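Local coordinates for PLP-Dependent L-Arginine Hydroxylase MppP (Streptomyces wadayamensis, PDB 6C92), which hydroxylates L-arginine with a pyridoxal 5'-phosphate cofactor and also forms 2-ketoarginine as a product, at the interface of chains A and B. Numbering follows the deposited sequence. Chains: chain A, PLP-Dependent L-Arginine Hydroxylase MppP; chain B, PLP-Dependent L-Arginine Hydroxylase MppP.

Contact 1: the interface of chains A and B. Residues chain A 9-10, 12-13, 16; chain B 245, 248-249.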
# COMPACT_ATOMS: atom_id res chain seq x y z
N GLU A 9 -8.81 3.40 18.84
CA GLU A 9 -10.05 3.75 18.14
C GLU A 9 -9.79 4.94 17.22
O GLU A 9 -9.05 5.88 17.55
CB GLU A 9 -11.18 4.07 19.13
CG GLU A 9 -12.60 4.12 18.54
CD GLU A 9 -13.38 2.78 18.65
OE1 GLU A 9 -13.16 1.99 19.61
OE2 GLU A 9 -14.25 2.53 17.78
N ASN A 10 -10.39 4.87 16.05
CA ASN A 10 -10.33 5.92 15.05
C ASN A 10 -11.57 5.75 14.17
O ASN A 10 -12.37 4.83 14.39
CB ASN A 10 -9.03 5.84 14.25
CG ASN A 10 -8.79 4.46 13.69
OD1 ASN A 10 -9.75 3.76 13.34
ND2 ASN A 10 -7.52 4.03 13.63
N THR A 12 -11.69 4.78 11.09
CA THR A 12 -11.62 3.54 10.32
C THR A 12 -12.21 2.38 11.11
O THR A 12 -12.90 1.52 10.55
CB THR A 12 -10.17 3.26 9.91
OG1 THR A 12 -9.67 4.38 9.16
CG2 THR A 12 -10.07 1.98 9.04
N GLN A 13 -12.01 2.36 12.43
CA GLN A 13 -12.57 1.25 13.22
C GLN A 13 -14.09 1.32 13.28
O GLN A 13 -14.75 0.27 13.29
CB GLN A 13 -11.94 1.22 14.62
CG GLN A 13 -10.48 0.73 14.56
CD GLN A 13 -9.82 0.62 15.89
OE1 GLN A 13 -10.48 0.65 16.93
NE2 GLN A 13 -8.49 0.48 15.88
N TYR A 16 -15.12 -0.26 9.92
CA TYR A 16 -15.09 -1.73 9.84
C TYR A 16 -16.44 -2.34 10.20
O TYR A 16 -16.79 -3.40 9.66
CB TYR A 16 -14.05 -2.33 10.78
CG TYR A 16 -12.61 -2.07 10.41
CD1 TYR A 16 -12.19 -2.08 9.08
CD2 TYR A 16 -11.67 -1.81 11.39
CE1 TYR A 16 -10.87 -1.85 8.75
CE2 TYR A 16 -10.34 -1.58 11.07
CZ TYR A 16 -9.96 -1.59 9.74
OH TYR A 16 -8.65 -1.35 9.41
N LYS B 245 -4.07 -1.53 15.41
CA LYS B 245 -4.37 -0.10 15.37
C LYS B 245 -3.64 0.58 14.21
O LYS B 245 -4.25 1.35 13.47
CB LYS B 245 -4.01 0.54 16.71
CG LYS B 245 -3.92 2.08 16.76
CD LYS B 245 -5.25 2.80 16.71
CE LYS B 245 -5.05 4.31 16.93
NZ LYS B 245 -5.52 5.17 15.79
N SER B 248 -5.20 -0.18 10.93
CA SER B 248 -6.41 0.58 10.68
C SER B 248 -6.13 2.05 10.38
O SER B 248 -6.98 2.72 9.76
CB SER B 248 -7.38 0.43 11.87
OG SER B 248 -6.97 1.19 13.00
N ASP B 249 -4.98 2.59 10.81
CA ASP B 249 -4.61 3.93 10.40
C ASP B 249 -4.27 3.98 8.92
O ASP B 249 -4.50 5.00 8.27
CB ASP B 249 -3.40 4.45 11.18
CG ASP B 249 -3.70 4.67 12.66
OD1 ASP B 249 -4.88 4.90 13.01
OD2 ASP B 249 -2.72 4.64 13.44
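An interface of the deposited A-B pair, very likely the dimer usual for this family, joins the N-terminal segment of one subunit to a helix of the other; in this pyridoxal-phosphate enzyme of the aminotransferase family such an arm probably steadies the pair. A:Asn10, just ahead of helix 11-16, meets B:Ser248 and B:Asp249 near the end of helix 243-250. Its amide nitrogen ND2 gives both bonds: a nearly straight one, close to the amide plane, to the hydroxyl B:Ser248 OG at 3.0 Å, and a more bent one to the carboxylate oxygen B:Asp249 OD1 at 2.8 Å. The amide and carboxylate planes stand 60° apart. On the other branch, A:Asn10 OD1 caps the start of its own helix, accepting from the backbone A:Gln13 N at 2.8 Å. With CG wedged between the backbone N and carbonyl carbon (chi1 52°), the asparagine can serve its helix and its partner together. Were A:Asn10 an alanine, both B:Ser248 OG and B:Asp249 OD1 would probably lose this amide donor, and the first turn of helix 11-16 its cap. B:Asp249 OD1 also takes a salt bridge from B:Lys245 NZ, 2.9 Å away, through its syn lone pair, which should hold the carboxylate in place. B:Ser248 OG in turn donates to the backbone B:Lys245 O at 2.8 Å. The hydroxyl end of the A:Tyr16 ring packs on the serine, CE2 3.7 Å from B:Ser248 CB.

Contact 2: the interface of chains A and B. Residues chain A 88, 92, 250; chain B 88-89, 91-92, 229.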
# COMPACT_ATOMS: atom_id res chain seq x y z
N TYR A 88 0.03 2.64 -3.48
CA TYR A 88 -1.14 1.77 -3.40
C TYR A 88 -2.39 2.53 -2.98
O TYR A 88 -3.51 2.14 -3.34
CB TYR A 88 -0.90 0.63 -2.41
CG TYR A 88 0.25 -0.24 -2.75
CD1 TYR A 88 0.27 -0.97 -3.95
CD2 TYR A 88 1.31 -0.38 -1.87
CE1 TYR A 88 1.32 -1.81 -4.25
CE2 TYR A 88 2.38 -1.22 -2.17
CZ TYR A 88 2.39 -1.92 -3.37
OH TYR A 88 3.42 -2.76 -3.69
N VAL A 92 -1.07 5.35 2.04
CA VAL A 92 0.33 4.94 1.92
C VAL A 92 1.17 6.16 1.58
O VAL A 92 2.24 6.38 2.16
CB VAL A 92 0.50 3.82 0.89
CG1 VAL A 92 1.96 3.56 0.60
CG2 VAL A 92 -0.21 2.53 1.37
N ILE A 250 9.20 1.18 0.42
CA ILE A 250 7.90 0.55 0.53
C ILE A 250 7.51 -0.15 -0.76
O ILE A 250 6.92 -1.23 -0.71
CB ILE A 250 6.83 1.56 0.99
CG1 ILE A 250 7.16 1.95 2.44
CG2 ILE A 250 5.45 0.97 0.89
CD1 ILE A 250 6.32 3.05 2.98
N TYR B 88 -2.03 -4.18 1.26
CA TYR B 88 -1.72 -3.96 -0.16
C TYR B 88 -0.49 -4.73 -0.61
O TYR B 88 -0.39 -5.09 -1.79
CB TYR B 88 -1.47 -2.50 -0.44
CG TYR B 88 -2.64 -1.60 -0.11
CD1 TYR B 88 -3.90 -1.80 -0.67
CD2 TYR B 88 -2.47 -0.52 0.77
CE1 TYR B 88 -4.96 -0.98 -0.37
CE2 TYR B 88 -3.53 0.32 1.07
CZ TYR B 88 -4.77 0.09 0.50
OH TYR B 88 -5.82 0.92 0.80
N SER B 89 0.48 -4.95 0.27
CA SER B 89 1.70 -5.66 -0.09
C SER B 89 2.35 -6.13 1.18
O SER B 89 2.05 -5.62 2.26
CB SER B 89 2.69 -4.78 -0.84
OG SER B 89 3.24 -3.83 0.08
N SER B 91 5.41 -5.44 1.93
CA SER B 91 6.15 -4.29 2.47
C SER B 91 5.25 -3.36 3.29
O SER B 91 5.73 -2.75 4.26
CB SER B 91 6.83 -3.52 1.34
OG SER B 91 7.76 -4.32 0.64
N VAL B 92 3.98 -3.19 2.91
CA VAL B 92 3.06 -2.44 3.76
C VAL B 92 2.86 -3.18 5.09
O VAL B 92 2.87 -2.55 6.16
CB VAL B 92 1.74 -2.17 3.01
CG1 VAL B 92 0.67 -1.62 3.95
CG2 VAL B 92 1.99 -1.18 1.84
N LYS B 229 -1.85 -8.35 -5.62
CA LYS B 229 -1.31 -9.20 -4.57
C LYS B 229 -1.83 -8.69 -3.24
O LYS B 229 -2.44 -7.62 -3.16
CB LYS B 229 0.22 -9.17 -4.60
CG LYS B 229 0.75 -7.75 -4.24
CD LYS B 229 2.15 -7.50 -4.74
CE LYS B 229 2.50 -6.01 -4.62
NZ LYS B 229 3.92 -5.73 -4.97
O HOH W 1 5.19 -2.96 -1.67
O HOH W 2 4.59 -3.51 -6.54
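Matching torsions send the side chains of A:Tyr88 and B:Tyr88 past each other: in both, CG lies beside the backbone N, opposite the carbonyl carbon (chi1 -60° and -59°), and the rings run in opposite directions. Their roots do the touching, with A:Tyr88 CB 3.6 Å from B:Tyr88 CG. Each ring also runs along a valine of the partner: A:Val92 CG2 comes to 3.8 Å from B:Tyr88 CD2, and B:Val92 CG2 to 3.9 Å from A:Tyr88 CD2. The result is a nearly symmetric apolar core.

At the far end of the A:Tyr88 ring the surroundings turn polar. Water 1 lies in the ring plane at its edge, 2.7 Å from the phenol oxygen A:Tyr88 OH, and also bonds to B:Ser89 OG and the backbone A:Ile250 O, tying both chains together. B:Ser89 OG takes a bond from B:Val92 N at 3.0 Å. B:Lys229, extended beyond CG, crosses the tyrosine at about a right angle; its amine NZ makes a weak hydrogen bond to A:Tyr88 OH and is bridged to it by water 2. B:Ser89, B:Ser91 and B:Lys229 probably belong to the phosphate-binding part of B's cofactor site, which this contact would therefore border.

A:Tyr88 and B:Tyr88 follow strand 84-87 and A:Val92 and B:Val92 lie in the helices beginning at residue 90, so the strand-to-helix turns meet across the dimer, with the end of A helix 243-250 beside them.

The C-alpha centres of contact 1 and contact 2 lie about 18 Å apart on the same A-B interface. Helix 243-250 enters both, but from opposite subunits: the copy in B receives the N-terminal arm of A at contact 1, while the last residue of the copy in A reaches the central cluster at contact 2. One element thus serves two different parts of the dimer surface. Contact 2 is a mainly apolar, water-bordered meeting of equivalent segments near the middle of the dimer, and contact 1 a polar clasp farther out, which together probably restrain how the subunits shift against each other.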